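Local coordinates for reticulocyte binding protein (Streptococcus agalactiae COH1, PDB 3FAW), which hydrolyses alpha-1,6-glucosidic linkages in pullulan and probably in related branched glucans, as a pullulanase anchored at the streptococcal cell wall, at the calcium ion site. Residues are numbered along the deposited sequence; one frame, centred on the assembly and turned at random.

Contact 1: the calcium ion site. Residues 165-166, 200, 202, 226, 363-365. With CA (calcium ion), chain B.
Seven oxygens surround this calcium in a pentagonal bipyramid, at a point where the carbohydrate-binding module 48 of a pullulanase meets its alpha-amylase-type catalytic region. Two backbone carbonyls form the axis: Lys165 O lies 2.4 Å from CA and Lys363 O 2.3 Å from it on the opposite side, with an O-CA-O angle of about 171°. Lys165 sits in the turn that follows strand 157-164, and Lys363 in the loop that leads into helix 367-381. Only the main chain of each lysine serves the ion; the side chain of Lys165 is extended and takes NZ away from the ion, as would suit a probably positive amine near a cation. The girdle holds four waters and the phenol of Tyr202, whose OH reaches CA at 2.6 Å. Tyr202 begins strand 202-209, and its CG stands anti to the carbonyl carbon (chi1 -52°), so that the ring tip points at the metal, OH first; a phenol, if protonated, is a weaker donor than a carboxylate, and calcium may lower its pKa.

In the second shell, Gly200 O lies 3.5 Å above the plane of the Tyr202 ring, over its centre, and also holds water 4 at 2.6 Å. Gly200 has a positive phi (87°), easily adopted without a side chain. Across the girdle, Glu226 OE1 contacts water 2 at 3.1 Å, bringing a carboxylate near the ion without binding it and probably offsetting part of its charge.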
ATOM      1  N   LYS A 165      12.177 -11.612 -28.794  1.00 11.15           N
ATOM      2  CA  LYS A 165      11.119 -10.639 -28.523  1.00 10.53           C
ATOM      3  C   LYS A 165       9.736 -11.089 -29.019  1.00 10.60           C
ATOM      4  O   LYS A 165       8.729 -10.839 -28.355  1.00 10.19           O
ATOM      5  CB  LYS A 165      11.479  -9.284 -29.152  1.00 10.33           C
ATOM      6  CG  LYS A 165      11.643  -9.295 -30.667  1.00 12.40           C
ATOM      7  CD  LYS A 165      12.065  -7.928 -31.197  1.00 11.90           C
ATOM      8  CE  LYS A 165      12.200  -7.947 -32.716  1.00 14.52           C
ATOM      9  NZ  LYS A 165      12.630  -6.628 -33.274  1.00 14.34           N
ATOM     10  N   ASP A 166       9.701 -11.746 -30.179  1.00  9.85           N
ATOM     11  CA  ASP A 166       8.448 -12.207 -30.793  1.00 11.73           C
ATOM     12  C   ASP A 166       8.092 -13.657 -30.451  1.00 12.19           C
ATOM     13  O   ASP A 166       7.107 -14.187 -30.962  1.00 13.93           O
ATOM     14  CB  ASP A 166       8.515 -12.034 -32.317  1.00 12.30           C
ATOM     15  CG  ASP A 166       8.478 -10.574 -32.745  1.00 14.95           C
ATOM     16  OD1 ASP A 166       7.955  -9.732 -31.984  1.00 16.78           O
ATOM     17  OD2 ASP A 166       8.964 -10.269 -33.853  1.00 18.96           O
ATOM     18  N   GLY A 200      12.915  -4.809 -26.924  1.00 11.00           N
ATOM     19  CA  GLY A 200      11.844  -5.811 -26.862  1.00  9.51           C
ATOM     20  C   GLY A 200      12.286  -7.239 -26.553  1.00  8.41           C
ATOM     21  O   GLY A 200      11.454  -8.080 -26.225  1.00  7.18           O
ATOM     22  N   TYR A 202      13.999 -10.357 -24.414  1.00  9.95           N
ATOM     23  CA  TYR A 202      13.851 -10.718 -23.006  1.00 10.83           C
ATOM     24  C   TYR A 202      15.092 -11.445 -22.486  1.00 11.40           C
ATOM     25  O   TYR A 202      15.845 -12.022 -23.265  1.00 11.88           O
ATOM     26  CB  TYR A 202      12.612 -11.588 -22.811  1.00 10.82           C
ATOM     27  CG  TYR A 202      11.350 -11.008 -23.403  1.00  8.77           C
ATOM     28  CD1 TYR A 202      10.744 -11.589 -24.519  1.00 11.82           C
ATOM     29  CD2 TYR A 202      10.762  -9.874 -22.856  1.00  8.66           C
ATOM     30  CE1 TYR A 202       9.574 -11.057 -25.060  1.00 13.04           C
ATOM     31  CE2 TYR A 202       9.600  -9.331 -23.399  1.00 10.93           C
ATOM     32  CZ  TYR A 202       9.011  -9.925 -24.494  1.00 10.82           C
ATOM     33  OH  TYR A 202       7.855  -9.392 -25.017  1.00 11.83           O
ATOM     34  N   GLU A 226       5.178 -10.859 -21.431  1.00 13.52           N
ATOM     35  CA  GLU A 226       3.827 -11.226 -20.999  1.00 13.96           C
ATOM     36  C   GLU A 226       3.912 -12.434 -20.062  1.00 13.93           C
ATOM     37  O   GLU A 226       4.641 -13.390 -20.337  1.00 13.69           O
ATOM     38  CB  GLU A 226       2.891 -11.498 -22.193  1.00 14.35           C
ATOM     39  CG  GLU A 226       3.174 -12.763 -23.033  1.00 14.58           C
ATOM     40  CD  GLU A 226       4.450 -12.693 -23.866  1.00  9.99           C
ATOM     41  OE1 GLU A 226       5.034 -11.598 -24.014  1.00 12.19           O
ATOM     42  OE2 GLU A 226       4.872 -13.747 -24.379  1.00 13.16           O
ATOM     43  N   LYS A 363       2.255  -8.264 -24.724  1.00 11.95           N
ATOM     44  CA  LYS A 363       3.384  -8.866 -25.437  1.00 11.45           C
ATOM     45  C   LYS A 363       4.417  -7.840 -25.930  1.00 10.96           C
ATOM     46  O   LYS A 363       5.511  -8.222 -26.339  1.00 11.78           O
ATOM     47  CB  LYS A 363       2.875  -9.739 -26.597  1.00 12.14           C
ATOM     48  CG  LYS A 363       2.193 -11.018 -26.112  1.00 15.16           C
ATOM     49  CD  LYS A 363       1.163 -11.557 -27.091  1.00 23.89           C
ATOM     50  CE  LYS A 363       1.795 -12.128 -28.334  1.00 24.63           C
ATOM     51  NZ  LYS A 363       0.796 -12.789 -29.221  1.00 27.16           N
ATOM     52  N   ASP A 364       4.070  -6.552 -25.885  1.00 11.24           N
ATOM     53  CA  ASP A 364       5.000  -5.457 -26.169  1.00 11.82           C
ATOM     54  C   ASP A 364       5.408  -4.804 -24.834  1.00 12.53           C
ATOM     55  O   ASP A 364       4.606  -4.098 -24.229  1.00 10.71           O
ATOM     56  CB  ASP A 364       4.318  -4.435 -27.093  1.00 12.38           C
ATOM     57  CG  ASP A 364       5.202  -3.230 -27.429  1.00 16.63           C
ATOM     58  OD1 ASP A 364       6.317  -3.095 -26.875  1.00 16.99           O
ATOM     59  OD2 ASP A 364       4.760  -2.406 -28.262  1.00 13.11           O
ATOM     60  N   PRO A 365       6.662  -5.022 -24.378  1.00 12.26           N
ATOM     61  CA  PRO A 365       7.058  -4.531 -23.050  1.00 11.07           C
ATOM     62  C   PRO A 365       7.160  -3.003 -22.927  1.00 11.05           C
ATOM     63  O   PRO A 365       7.162  -2.477 -21.817  1.00 10.25           O
ATOM     64  CB  PRO A 365       8.422  -5.193 -22.820  1.00 11.13           C
ATOM     65  CG  PRO A 365       8.952  -5.470 -24.169  1.00 10.20           C
ATOM     66  CD  PRO A 365       7.769  -5.722 -25.055  1.00 12.59           C
TER
HETATM   67 CA    CA B   1       7.063  -9.401 -27.481  1.00 13.22          CA
HETATM   68  O   HOH W   1       5.570 -10.237 -29.229  1.00 11.35           O
HETATM   69  O   HOH W   2       6.480 -11.589 -26.707  1.00 13.08           O
HETATM   70  O   HOH W   3       7.114  -7.634 -29.206  1.00 18.52           O
HETATM   71  O   HOH W   4       9.036  -7.861 -27.207  1.00  8.17           O

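Contact 2: the calcium ion site. Residues 277, 323, 336, 339-343, 664-665. With CA (calcium ion), chain C.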
ATOM      1  N   ASP A 277     -11.228  -2.838 -11.483  1.00 13.51           N
ATOM      2  CA  ASP A 277     -12.539  -2.513 -10.896  1.00 12.91           C
ATOM      3  C   ASP A 277     -13.227  -1.342 -11.582  1.00 12.38           C
ATOM      4  O   ASP A 277     -14.429  -1.382 -11.851  1.00 13.22           O
ATOM      5  CB  ASP A 277     -12.399  -2.139  -9.409  1.00 12.42           C
ATOM      6  CG  ASP A 277     -11.936  -3.294  -8.537  1.00 13.85           C
ATOM      7  OD1 ASP A 277     -11.753  -4.422  -9.046  1.00 12.33           O
ATOM      8  OD2 ASP A 277     -11.746  -3.055  -7.325  1.00  8.70           O
ATOM      9  N   TYR A 323       0.680 -14.073  -9.147  1.00 14.06           N
ATOM     10  CA  TYR A 323      -0.448 -14.970  -9.422  1.00 14.61           C
ATOM     11  C   TYR A 323      -1.439 -14.335 -10.396  1.00 13.42           C
ATOM     12  O   TYR A 323      -2.395 -13.671  -9.988  1.00 11.58           O
ATOM     13  CB  TYR A 323      -1.146 -15.370  -8.125  1.00 15.13           C
ATOM     14  CG  TYR A 323      -0.258 -16.138  -7.175  1.00 16.34           C
ATOM     15  CD1 TYR A 323       0.166 -15.569  -5.978  1.00 19.53           C
ATOM     16  CD2 TYR A 323       0.160 -17.435  -7.470  1.00 18.44           C
ATOM     17  CE1 TYR A 323       0.978 -16.266  -5.093  1.00 19.10           C
ATOM     18  CE2 TYR A 323       0.979 -18.145  -6.588  1.00 18.45           C
ATOM     19  CZ  TYR A 323       1.382 -17.548  -5.404  1.00 18.00           C
ATOM     20  OH  TYR A 323       2.188 -18.229  -4.522  1.00 22.42           O
ATOM     21  N   THR A 336     -18.289 -15.154  -7.390  1.00 16.25           N
ATOM     22  CA  THR A 336     -17.451 -16.060  -6.599  1.00 16.55           C
ATOM     23  C   THR A 336     -16.430 -15.257  -5.799  1.00 16.69           C
ATOM     24  O   THR A 336     -16.107 -14.123  -6.155  1.00 18.59           O
ATOM     25  CB  THR A 336     -16.695 -17.067  -7.495  1.00 16.76           C
ATOM     26  OG1 THR A 336     -15.869 -16.360  -8.430  1.00 17.70           O
ATOM     27  CG2 THR A 336     -17.669 -17.960  -8.253  1.00 16.14           C
ATOM     28  N   ASP A 339     -10.642 -18.267  -6.684  1.00 17.68           N
ATOM     29  CA  ASP A 339     -10.256 -18.906  -7.945  1.00 16.70           C
ATOM     30  C   ASP A 339     -10.648 -18.060  -9.157  1.00 15.51           C
ATOM     31  O   ASP A 339     -11.275 -18.544 -10.093  1.00 13.63           O
ATOM     32  CB  ASP A 339     -10.854 -20.322  -8.027  1.00 17.98           C
ATOM     33  CG  ASP A 339     -10.189 -21.192  -9.089  1.00 21.06           C
ATOM     34  OD1 ASP A 339      -9.070 -20.874  -9.543  1.00 26.64           O
ATOM     35  OD2 ASP A 339     -10.798 -22.212  -9.470  1.00 28.17           O
ATOM     36  N   ASN A 340     -10.266 -16.785  -9.119  1.00 15.06           N
ATOM     37  CA  ASN A 340     -10.435 -15.886 -10.253  1.00 14.17           C
ATOM     38  C   ASN A 340      -9.092 -15.332 -10.705  1.00 13.31           C
ATOM     39  O   ASN A 340      -8.190 -15.142  -9.891  1.00 15.66           O
ATOM     40  CB  ASN A 340     -11.378 -14.747  -9.878  1.00 13.67           C
ATOM     41  CG  ASN A 340     -12.804 -15.222  -9.685  1.00 13.93           C
ATOM     42  OD1 ASN A 340     -13.555 -15.350 -10.645  1.00 13.28           O
ATOM     43  ND2 ASN A 340     -13.181 -15.490  -8.439  1.00 14.30           N
ATOM     44  N   ASN A 341      -8.968 -15.068 -12.002  1.00 13.55           N
ATOM     45  CA  ASN A 341      -7.764 -14.444 -12.554  1.00 12.87           C
ATOM     46  C   ASN A 341      -7.535 -13.058 -11.944  1.00 12.91           C
ATOM     47  O   ASN A 341      -6.409 -12.548 -11.932  1.00 12.61           O
ATOM     48  CB  ASN A 341      -7.864 -14.336 -14.081  1.00 12.58           C
ATOM     49  CG  ASN A 341      -6.538 -13.982 -14.738  1.00 11.76           C
ATOM     50  OD1 ASN A 341      -5.467 -14.583 -14.258  1.00 14.71           O
ATOM     51  ND2 ASN A 341      -6.485 -13.186 -15.676  1.00  5.47           N
ATOM     52  N   TYR A 342      -8.619 -12.458 -11.456  1.00 12.26           N
ATOM     53  CA  TYR A 342      -8.562 -11.221 -10.683  1.00 12.01           C
ATOM     54  C   TYR A 342      -7.526 -11.272  -9.559  1.00 12.22           C
ATOM     55  O   TYR A 342      -7.356 -12.299  -8.908  1.00 11.07           O
ATOM     56  CB  TYR A 342      -9.933 -10.932 -10.066  1.00 11.17           C
ATOM     57  CG  TYR A 342      -9.987  -9.603  -9.368  1.00 10.46           C
ATOM     58  CD1 TYR A 342     -10.297  -8.449 -10.069  1.00  7.01           C
ATOM     59  CD2 TYR A 342      -9.700  -9.492  -8.010  1.00  9.89           C
ATOM     60  CE1 TYR A 342     -10.338  -7.228  -9.441  1.00  6.60           C
ATOM     61  CE2 TYR A 342      -9.736  -8.267  -7.371  1.00  7.58           C
ATOM     62  CZ  TYR A 342     -10.057  -7.139  -8.094  1.00  6.64           C
ATOM     63  OH  TYR A 342     -10.097  -5.913  -7.478  1.00  8.30           O
ATOM     64  N   ASN A 343      -6.856 -10.147  -9.327  1.00 13.04           N
ATOM     65  CA  ASN A 343      -5.878 -10.030  -8.246  1.00 12.71           C
ATOM     66  C   ASN A 343      -5.721  -8.561  -7.880  1.00 11.95           C
ATOM     67  O   ASN A 343      -5.540  -7.733  -8.769  1.00 11.98           O
ATOM     68  CB  ASN A 343      -4.536 -10.613  -8.706  1.00 12.24           C
ATOM     69  CG  ASN A 343      -3.572 -10.894  -7.560  1.00 12.26           C
ATOM     70  OD1 ASN A 343      -3.652 -10.298  -6.484  1.00 13.58           O
ATOM     71  ND2 ASN A 343      -2.642 -11.812  -7.797  1.00  7.85           N
ATOM     72  N   TYR A 664      -9.958 -10.031  -2.581  1.00 14.74           N
ATOM     73  CA  TYR A 664      -8.685 -10.105  -3.305  1.00 14.70           C
ATOM     74  C   TYR A 664      -8.690 -11.132  -4.448  1.00 14.99           C
ATOM     75  O   TYR A 664      -7.976 -10.954  -5.433  1.00 14.81           O
ATOM     76  CB  TYR A 664      -7.533 -10.405  -2.334  1.00 15.59           C
ATOM     77  CG  TYR A 664      -7.315 -11.877  -2.026  1.00 16.30           C
ATOM     78  CD1 TYR A 664      -6.178 -12.541  -2.480  1.00 17.68           C
ATOM     79  CD2 TYR A 664      -8.246 -12.606  -1.286  1.00 20.47           C
ATOM     80  CE1 TYR A 664      -5.969 -13.888  -2.203  1.00 19.25           C
ATOM     81  CE2 TYR A 664      -8.046 -13.956  -1.005  1.00 19.44           C
ATOM     82  CZ  TYR A 664      -6.906 -14.589  -1.466  1.00 20.33           C
ATOM     83  OH  TYR A 664      -6.694 -15.925  -1.192  1.00 18.91           O
ATOM     84  N   ASP A 665      -9.491 -12.192  -4.305  1.00 14.04           N
ATOM     85  CA  ASP A 665      -9.571 -13.289  -5.285  1.00 13.71           C
ATOM     86  C   ASP A 665     -11.029 -13.499  -5.754  1.00 13.45           C
ATOM     87  O   ASP A 665     -11.436 -14.613  -6.097  1.00 13.35           O
ATOM     88  CB  ASP A 665      -9.008 -14.577  -4.649  1.00 12.93           C
ATOM     89  CG  ASP A 665      -8.637 -15.652  -5.674  1.00 10.86           C
ATOM     90  OD1 ASP A 665      -8.301 -15.323  -6.833  1.00  9.26           O
ATOM     91  OD2 ASP A 665      -8.663 -16.847  -5.306  1.00 12.49           O
TER
HETATM   92 CA    CA C   3      -6.615 -14.382  -8.208  1.00 13.60          CA
HETATM   93  O   HOH W   5      -5.056 -13.954 -10.071  1.00 11.44           O
HETATM   94  O   HOH W   6      -6.398 -16.984  -8.906  1.00 11.41           O
HETATM   95  O   HOH W   7      -4.357 -15.143  -7.276  1.00  6.90           O
HETATM   96  O   HOH W   8      -6.397 -12.924  -6.296  1.00  8.30           O
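The protein ligands come from two places far apart in the sequence. Asn340 and Tyr342 belong to a loop between strand 312-315 and helix 367-381 of the catalytic region, where Tyr342 and Asn343 open the YNWGYDP signature of type I pullulanases; Asp665 lies between strand 658-660 and helix 668-671. The coordination is a distorted pentagonal bipyramid. Asp665 OD1, 2.4 Å from CA, and water 5 form its axis, while Asn340 O, Tyr342 O (2.3 Å from CA) and three waters form the girdle.

Asp665 gives one carboxylate oxygen to the metal, a fitting ligand whose probable negative charge would partly offset the ion's, its CG anti to the backbone N (chi1 -162°). The other, OD2, accepts Asp339 N at 2.8 Å from above the carboxylate plane, so both oxygens are engaged and rotation is restrained. Asparagine suits position 340 because its amide can donate twice: ND2 bonds Thr336 OG1 at 2.8 Å, within the amide plane, steadying the amide, and Asp665 O at 3.0 Å, a bond tying the ligand segments together. Tyr342's phenol points away from the ion, its OH donating to the syn lone pair of Asp277 OD1 at 2.7 Å. Asn343 ND2 donates to Tyr323 O at 2.9 Å, from above the carbonyl plane; that carbonyl and Asn341 O hold water 5, while Tyr664 O holds water 8. The site is probably a structural brace, pinning the signature loop to the segment carrying Asp665.

The centres of the C-alpha atoms of contact 1 and contact 2 lie about 25 Å apart, and no residue belongs to both. They are nevertheless joined along the chain: the stretch between strand 312-315 and helix 367-381 feeds contact 2 about midway and contact 1 just before the helix begins. From this common segment, contact 1 reaches back to the carbohydrate-binding module, whereas contact 2 reaches forward to a much later part of the chain. Contact 1 may therefore help to fix the relative placement of module and catalytic region, while contact 2 probably braces the catalytic region internally, within this monomeric assembly.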